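Local structure of lytic chitin monooxygenase (Enterococcus faecalis, 4A02) at residues V25-W30 and S53-L58; T69-G74 and I161-Q166. The protein cleaves the glycosidic bonds of crystalline chitin oxidatively with a copper centre, and so speeds its complete breakdown together with a chitinase. All coordinates share one frame; numbering follows the deposited sequence.

Contact 1 of 2, residues V25-W30 and S53-L58; sequences VGRAQW and SGFEPL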
ATOM      1  N   VAL A  25       1.673  13.777  -4.958  1.00  5.87           N
ATOM      2  CA  VAL A  25       2.136  12.649  -4.179  1.00  6.00           C
ATOM      3  C   VAL A  25       3.636  12.825  -3.808  1.00  5.86           C
ATOM      4  O   VAL A  25       4.320  11.865  -3.426  1.00  6.10           O
ATOM      5  CB  VAL A  25       1.920  11.309  -4.880  1.00  6.07           C
ATOM      6  CG1 VAL A  25       0.435  11.007  -5.000  1.00  6.84           C
ATOM      7  CG2 VAL A  25       2.599  11.243  -6.219  1.00  6.36           C
ATOM      8  N   GLY A  26       4.142  14.059  -3.858  1.00  6.01           N
ATOM      9  CA  GLY A  26       5.530  14.292  -3.558  1.00  6.23           C
ATOM     10  C   GLY A  26       6.429  13.475  -4.451  1.00  5.81           C
ATOM     11  O   GLY A  26       6.199  13.318  -5.642  1.00  6.14           O
ATOM     12  N   ARG A  27       7.499  12.938  -3.842  1.00  6.20           N
ATOM     13  CA  ARG A  27       8.491  12.168  -4.591  1.00  6.42           C
ATOM     14  C   ARG A  27       7.899  10.981  -5.319  1.00  6.14           C
ATOM     15  O   ARG A  27       8.519  10.510  -6.270  1.00  6.44           O
ATOM     16  CB  ARG A  27       9.588  11.648  -3.671  1.00  7.94           C
ATOM     17  CG  ARG A  27      10.578  12.659  -3.161  1.00  9.25           C
ATOM     18  CD  ARG A  27      11.483  12.058  -2.098  1.00 10.55           C
ATOM     19  NE  ARG A  27      12.363  11.079  -2.698  1.00 11.29           N
ATOM     20  CZ  ARG A  27      13.214  10.334  -2.017  1.00 10.47           C
ATOM     21  NH1 ARG A  27      13.323  10.449  -0.725  1.00 11.36           N
ATOM     22  NH2 ARG A  27      13.982   9.475  -2.616  1.00 13.41           N
ATOM     23  N   ALA A  28       6.740  10.471  -4.883  1.00  5.85           N
ATOM     24  CA  ALA A  28       6.168   9.305  -5.553  1.00  5.85           C
ATOM     25  C   ALA A  28       5.778   9.553  -6.978  1.00  5.81           C
ATOM     26  O   ALA A  28       5.545   8.610  -7.727  1.00  6.53           O
ATOM     27  CB  ALA A  28       4.980   8.775  -4.758  1.00  6.55           C
ATOM     28  N   GLN A  29       5.694  10.837  -7.404  1.00  5.50           N
ATOM     29  CA  GLN A  29       5.397  11.090  -8.798  1.00  5.66           C
ATOM     30  C   GLN A  29       6.495  10.571  -9.681  1.00  6.10           C
ATOM     31  O   GLN A  29       6.231  10.173 -10.842  1.00  7.01           O
ATOM     32  CB  GLN A  29       5.158  12.592  -8.984  1.00  5.81           C
ATOM     33  CG  GLN A  29       4.802  12.983 -10.400  1.00  5.98           C
ATOM     34  CD  GLN A  29       4.497  14.451 -10.508  1.00  6.03           C
ATOM     35  OE1 GLN A  29       3.851  15.056  -9.639  1.00  6.30           O
ATOM     36  NE2 GLN A  29       4.899  15.082 -11.587  1.00  8.34           N
ATOM     37  N   TRP A  30       7.726  10.556  -9.181  1.00  5.96           N
ATOM     38  CA  TRP A  30       8.895  10.132  -9.903  1.00  6.67           C
ATOM     39  C   TRP A  30       9.460   8.806  -9.406  1.00  6.73           C
ATOM     40  O   TRP A  30      10.144   8.130 -10.190  1.00  8.87           O
ATOM     41  CB  TRP A  30       9.998  11.235  -9.868  1.00  7.64           C
ATOM     42  CG  TRP A  30       9.445  12.526 -10.426  1.00  7.86           C
ATOM     43  CD1 TRP A  30       9.368  12.924 -11.726  1.00 10.77           C
ATOM     44  CD2 TRP A  30       8.829  13.596  -9.672  1.00  7.49           C
ATOM     45  NE1 TRP A  30       8.769  14.143 -11.850  1.00 11.12           N
ATOM     46  CE2 TRP A  30       8.423  14.579 -10.582  1.00  9.18           C
ATOM     47  CE3 TRP A  30       8.579  13.807  -8.316  1.00  8.05           C
ATOM     48  CZ2 TRP A  30       7.785  15.747 -10.183  1.00 10.65           C
ATOM     49  CZ3 TRP A  30       7.972  14.948  -7.941  1.00  9.82           C
ATOM     50  CH2 TRP A  30       7.591  15.924  -8.849  1.00 11.35           C
ATOM     51  N   SER A  53      11.523  11.050   3.734  1.00 11.43           N
ATOM     52  CA  SER A  53      11.570  12.448   3.385  1.00 11.56           C
ATOM     53  C   SER A  53      11.155  12.657   1.947  1.00 10.25           C
ATOM     54  O   SER A  53      11.629  11.979   1.045  1.00 11.70           O
ATOM     55  CB  SER A  53      13.026  12.940   3.556  1.00 13.40           C
ATOM     56  OG  SER A  53      13.436  12.887   4.879  1.00 14.98           O
ATOM     57  N   GLY A  54      10.266  13.634   1.721  1.00  9.70           N
ATOM     58  CA  GLY A  54       9.815  13.985   0.427  1.00  8.82           C
ATOM     59  C   GLY A  54       8.543  13.283  -0.055  1.00  7.44           C
ATOM     60  O   GLY A  54       8.008  13.668  -1.106  1.00  7.75           O
ATOM     61  N   PHE A  55       8.118  12.278   0.701  1.00  7.41           N
ATOM     62  CA  PHE A  55       6.882  11.564   0.393  1.00  6.91           C
ATOM     63  C   PHE A  55       5.706  12.013   1.257  1.00  6.92           C
ATOM     64  O   PHE A  55       4.623  11.469   1.135  1.00  7.17           O
ATOM     65  CB  PHE A  55       7.083  10.051   0.534  1.00  7.05           C
ATOM     66  CG  PHE A  55       7.939   9.438  -0.537  1.00  6.93           C
ATOM     67  CD1 PHE A  55       9.298   9.309  -0.405  1.00  9.01           C
ATOM     68  CD2 PHE A  55       7.358   8.910  -1.686  1.00  6.64           C
ATOM     69  CE1 PHE A  55      10.072   8.692  -1.364  1.00  9.73           C
ATOM     70  CE2 PHE A  55       8.112   8.280  -2.653  1.00  7.11           C
ATOM     71  CZ  PHE A  55       9.484   8.163  -2.501  1.00  7.95           C
ATOM     72  N   GLU A  56       5.913  13.055   2.090  1.00  7.22           N
ATOM     73  CA  GLU A  56       4.867  13.489   3.007  1.00  7.68           C
ATOM     74  C   GLU A  56       3.553  13.854   2.333  1.00  6.52           C
ATOM     75  O   GLU A  56       2.522  13.673   2.995  1.00  7.01           O
ATOM     76  CB  GLU A  56       5.296  14.681   3.863  1.00  9.04           C
ATOM     77  CG  GLU A  56       6.551  14.535   4.666  1.00  9.18           C
ATOM     78  CD  GLU A  56       7.873  14.755   3.955  1.00  8.53           C
ATOM     79  OE1 GLU A  56       7.920  14.929   2.715  1.00  9.36           O
ATOM     80  OE2 GLU A  56       8.932  14.720   4.672  1.00 11.99           O
ATOM     81  N   PRO A  57       3.474  14.359   1.100  1.00  6.48           N
ATOM     82  CA  PRO A  57       2.131  14.649   0.533  1.00  6.13           C
ATOM     83  C   PRO A  57       1.244  13.424   0.501  1.00  5.78           C
ATOM     84  O   PRO A  57       0.010  13.559   0.575  1.00  6.27           O
ATOM     85  CB  PRO A  57       2.429  15.215  -0.848  1.00  6.56           C
ATOM     86  CG  PRO A  57       3.812  15.835  -0.677  1.00  6.91           C
ATOM     87  CD  PRO A  57       4.535  14.831   0.187  1.00  6.73           C
ATOM     88  N   LEU A  58       1.814  12.220   0.394  1.00  5.86           N
ATOM     89  CA  LEU A  58       1.017  10.996   0.448  1.00  6.10           C
ATOM     90  C   LEU A  58       0.250  10.850   1.749  1.00  6.21           C
ATOM     91  O   LEU A  58      -0.744  10.124   1.791  1.00  6.68           O
ATOM     92  CB  LEU A  58       1.904   9.762   0.279  1.00  6.30           C
ATOM     93  CG  LEU A  58       2.370   9.487  -1.156  1.00  6.11           C
ATOM     94  CD1 LEU A  58       3.461   8.420  -1.113  1.00  7.36           C
ATOM     95  CD2 LEU A  58       1.217   9.010  -2.032  1.00  6.63           C
TER

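Contact 2 of 2, residues T69-G74 and I161-Q166; sequences TNITTG and IDVNIQ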
ATOM      1  N   THR A  69     -10.092   2.848  -6.241  1.00  5.31           N
ATOM      2  CA  THR A  69     -10.505   1.762  -7.144  1.00  5.15           C
ATOM      3  C   THR A  69     -11.704   1.039  -6.563  1.00  5.16           C
ATOM      4  O   THR A  69     -11.678   0.602  -5.411  1.00  5.53           O
ATOM      5  CB  THR A  69      -9.353   0.758  -7.325  1.00  5.21           C
ATOM      6  OG1 THR A  69      -8.263   1.411  -7.954  1.00  5.89           O
ATOM      7  CG2 THR A  69      -9.783  -0.421  -8.166  1.00  5.79           C
ATOM      8  N   ASN A  70     -12.729   0.817  -7.389  1.00  5.39           N
ATOM      9  CA  ASN A  70     -13.866   0.013  -6.960  1.00  5.67           C
ATOM     10  C   ASN A  70     -13.484  -1.452  -6.886  1.00  5.61           C
ATOM     11  O   ASN A  70     -12.943  -2.013  -7.836  1.00  6.29           O
ATOM     12  CB  ASN A  70     -15.017   0.185  -7.931  1.00  6.63           C
ATOM     13  CG  ASN A  70     -15.556   1.625  -7.954  1.00  7.61           C
ATOM     14  OD1 ASN A  70     -15.578   2.310  -6.927  1.00  9.77           O
ATOM     15  ND2 ASN A  70     -15.952   2.065  -9.133  1.00  9.24           N
ATOM     16  N   ILE A  71     -13.806  -2.083  -5.758  1.00  5.77           N
ATOM     17  CA  ILE A  71     -13.613  -3.513  -5.557  1.00  5.99           C
ATOM     18  C   ILE A  71     -14.842  -4.056  -4.817  1.00  6.39           C
ATOM     19  O   ILE A  71     -15.644  -3.320  -4.289  1.00  6.98           O
ATOM     20  CB  ILE A  71     -12.344  -3.836  -4.761  1.00  6.37           C
ATOM     21  CG1 ILE A  71     -12.409  -3.375  -3.303  1.00  6.22           C
ATOM     22  CG2 ILE A  71     -11.099  -3.279  -5.464  1.00  7.28           C
ATOM     23  CD1 ILE A  71     -11.292  -3.932  -2.441  1.00  7.17           C
ATOM     24  N   THR A  72     -14.928  -5.390  -4.772  1.00  7.30           N
ATOM     25  CA  THR A  72     -15.901  -6.069  -3.916  1.00  8.05           C
ATOM     26  C   THR A  72     -15.181  -6.647  -2.714  1.00  7.97           C
ATOM     27  O   THR A  72     -13.950  -6.603  -2.597  1.00  9.41           O
ATOM     28  CB  THR A  72     -16.639  -7.173  -4.659  1.00 10.15           C
ATOM     29  OG1 THR A  72     -15.732  -8.229  -4.961  1.00 14.15           O
ATOM     30  CG2 THR A  72     -17.307  -6.684  -5.894  1.00 13.26           C
ATOM     31  N   THR A  73     -15.947  -7.186  -1.761  1.00  8.01           N
ATOM     32  CA  THR A  73     -15.372  -7.977  -0.692  1.00  8.06           C
ATOM     33  C   THR A  73     -15.026  -9.362  -1.216  1.00  8.06           C
ATOM     34  O   THR A  73     -15.229  -9.704  -2.398  1.00  9.37           O
ATOM     35  CB  THR A  73     -16.323  -8.058   0.492  1.00  8.93           C
ATOM     36  OG1 THR A  73     -17.515  -8.752   0.069  1.00 10.70           O
ATOM     37  CG2 THR A  73     -16.742  -6.704   1.011  1.00 10.68           C
ATOM     38  N   GLY A  74     -14.451 -10.201  -0.346  1.00  8.08           N
ATOM     39  CA  GLY A  74     -14.001 -11.500  -0.750  1.00  8.57           C
ATOM     40  C   GLY A  74     -12.613 -11.476  -1.338  1.00  7.96           C
ATOM     41  O   GLY A  74     -11.873 -10.494  -1.197  1.00  8.23           O
ATOM     42  N   ILE A 161      -3.142   1.873  -0.457  1.00  5.14           N
ATOM     43  CA  ILE A 161      -3.987   1.661  -1.647  1.00  4.84           C
ATOM     44  C   ILE A 161      -5.394   2.087  -1.299  1.00  5.02           C
ATOM     45  O   ILE A 161      -5.994   1.570  -0.347  1.00  5.78           O
ATOM     46  CB  ILE A 161      -3.962   0.170  -2.026  1.00  5.32           C
ATOM     47  CG1 ILE A 161      -2.546  -0.375  -2.274  1.00  6.11           C
ATOM     48  CG2 ILE A 161      -4.870  -0.096  -3.227  1.00  6.21           C
ATOM     49  CD1 ILE A 161      -2.355  -1.744  -1.766  1.00  9.91           C
ATOM     50  N   ASP A 162      -5.941   3.057  -2.030  1.00  4.87           N
ATOM     51  CA  ASP A 162      -7.288   3.560  -1.810  1.00  4.75           C
ATOM     52  C   ASP A 162      -8.299   2.753  -2.631  1.00  4.79           C
ATOM     53  O   ASP A 162      -8.128   2.628  -3.854  1.00  5.13           O
ATOM     54  CB  ASP A 162      -7.355   5.027  -2.236  1.00  4.89           C
ATOM     55  CG  ASP A 162      -6.421   5.898  -1.441  1.00  5.19           C
ATOM     56  OD1 ASP A 162      -6.769   6.182  -0.251  1.00  5.80           O
ATOM     57  OD2 ASP A 162      -5.360   6.294  -1.968  1.00  5.35           O
ATOM     58  N   VAL A 163      -9.336   2.250  -1.967  1.00  5.04           N
ATOM     59  CA  VAL A 163     -10.360   1.476  -2.643  1.00  5.12           C
ATOM     60  C   VAL A 163     -11.735   1.959  -2.189  1.00  5.03           C
ATOM     61  O   VAL A 163     -11.907   2.553  -1.129  1.00  5.76           O
ATOM     62  CB  VAL A 163     -10.201  -0.036  -2.401  1.00  5.59           C
ATOM     63  CG1 VAL A 163      -8.893  -0.518  -2.983  1.00  6.42           C
ATOM     64  CG2 VAL A 163     -10.320  -0.406  -0.924  1.00  6.17           C
ATOM     65  N   ASN A 164     -12.727   1.664  -3.032  1.00  5.70           N
ATOM     66  CA  ASN A 164     -14.138   1.869  -2.729  1.00  5.92           C
ATOM     67  C   ASN A 164     -14.795   0.510  -2.789  1.00  5.73           C
ATOM     68  O   ASN A 164     -14.827  -0.092  -3.866  1.00  6.39           O
ATOM     69  CB  ASN A 164     -14.767   2.854  -3.705  1.00  6.71           C
ATOM     70  CG  ASN A 164     -16.252   2.971  -3.427  1.00  8.12           C
ATOM     71  OD1 ASN A 164     -16.663   3.278  -2.315  1.00  9.35           O
ATOM     72  ND2 ASN A 164     -17.042   2.640  -4.423  1.00 11.91           N
ATOM     73  N   ILE A 165     -15.266   0.022  -1.660  1.00  6.17           N
ATOM     74  CA  ILE A 165     -15.748  -1.337  -1.572  1.00  6.43           C
ATOM     75  C   ILE A 165     -17.265  -1.318  -1.744  1.00  7.01           C
ATOM     76  O   ILE A 165     -17.999  -0.701  -0.982  1.00  7.84           O
ATOM     77  CB  ILE A 165     -15.298  -2.007  -0.270  1.00  6.88           C
ATOM     78  CG1 ILE A 165     -13.779  -1.866  -0.141  1.00  7.19           C
ATOM     79  CG2 ILE A 165     -15.765  -3.458  -0.253  1.00  7.98           C
ATOM     80  CD1 ILE A 165     -13.128  -2.594   1.020  1.00  8.04           C
ATOM     81  N   GLN A 166     -17.687  -2.002  -2.789  1.00  7.89           N
ATOM     82  CA  GLN A 166     -19.114  -2.046  -3.161  1.00  9.69           C
ATOM     83  C   GLN A 166     -19.904  -2.917  -2.221  1.00 14.17           C
ATOM     84  O   GLN A 166     -21.106  -2.753  -2.189  1.00 21.97           O
ATOM     85  CB  GLN A 166     -19.245  -2.503  -4.595  1.00 12.21           C
ATOM     86  CG  GLN A 166     -18.553  -1.594  -5.585  1.00 12.81           C
ATOM     87  CD  GLN A 166     -18.743  -2.027  -7.016  1.00 14.40           C
ATOM     88  OE1 GLN A 166     -19.074  -3.301  -7.255  1.00 16.53           O
ATOM     89  NE2 GLN A 166     -18.686  -1.110  -7.917  1.00 14.66           N
ATOM     90  OXT GLN A 166     -19.276  -3.772  -1.506  1.00 15.93           O
TER
HETATM   91  O   HOH W   1      -6.638   1.543  -5.914  1.00  6.83           O
HETATM   92  O   HOH W   2     -18.767  -6.451  -2.117  1.00 16.83           O

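Contact 1 of 2, residues V25-W30 and S53-L58
In R27 and F55 alike, CG stands anti to the carbonyl carbon (chi1 -73° and -71°); the R27 chain thus sets off alongside the G54 carbonyl, while F55 CG is placed near R27 CB, with the ring beneath it. This is the long loop region between the first strands of the LPMO beta-sandwich, where a single 3-10 turn, residues 27-29, packs against residues 53-58. R27 CB sits over the centre of the F55 ring in a CH-pi contact, 3.7 Å from its centroid. Arginine suits this place because its long chain continues past the ring: F55 CE1 lies over one face of the guanidinium, toward its rim, the two planes being 41° apart. NE has its own partner in a salt bridge with E31. The copper ligand H1 is about 9 Å from R27, side chain to side chain.

Glycines permit the close backbone approach. G26, lacking a side chain at positive phi, brings CA to 3.5 Å from G54 O, and G54 leaves room for R27 CD, 3.6 Å from its CA. G54 O also accepts the straight bond from R27 N (2.9 Å). On the buried side, compact A28 fits its CB against F55 CE2 at 3.8 Å, and V25 CG1 meets L58 CD2 at 3.7 Å. At the more exposed end, R27 NH1 donates to S53 O over 2.9 Å, with the oxygen in the guanidinium plane.

Contact 2 of 2, residues T69-G74 and I161-Q166
I71 packs against V163 and I165 on the buried face of two neighbouring strands. Its CG1 takes the crowded position between backbone N and carbonyl carbon (chi1 68°) and lies 3.8 Å from I165 CG1, the two isoleucines running side by side. I71 CD1 reaches V163 CG2 at 4.0 Å. Branched aliphatic residues fill this space well, and I71 also rests on L76 of strand 74-82, which belongs to the other sheet. Just beyond the strand, T73 turns its methyl, CG2, to I165 CG2 at 3.6 Å.

The backbones are paired as parallel strands: T69, N70 and I71 stand beside V163, N164 and I165 in the beta-sandwich of this LPMO family, strand 69-71 adding to the edge of strand 155-165. Their segment axes diverge by 49°, a strong twist. Because the strands are parallel, T69 bonds to D162 through N and to N164 through O, and I71 bonds to N164 through N and to Q166 through O; the last link is nearly linear, at 174°.

The opposite face is looser and polar, and its residues, N70 and N164, are amides. N164 ND2 gives a bond to N70 OD1 (2.9 Å) from above the plane of that carbonyl, whereas Q166, beyond the strand end, merely brings NE2 to 3.9 Å from N70 CB. Water fills in at both ends of the pairing. One molecule accepts a hydrogen bond from T69 OG1 and donates to D162 O; another accepts from T73 N and donates to Q166 OXT, an oxygen of the C-terminal carboxylate, over 2.8 Å.

From H1 the chain runs through strand 2-6 and helix 10-13 before contact 1 joins residues 25-30 to 53-58, closing a loop of 22 residues that includes strand 36-38. Contact 2 opens later, at strand 69-71, and spans 86 residues, among them most of strand 74-82, the strands from 88-96 to 142-150 and the start of strand 155-165, to meet the C-terminal segment. The two are therefore in series, neither nested nor crossed, with centres 24 Å apart and nearest atoms about 7 Å apart. Strand 36-38 pairs with strand 155-165, so contact 1's loop and contact 2 itself both involve that last strand. R10 links them further, hydrogen-bonding L58 O and forming a salt bridge with D162, while W66 touches V25 and D162.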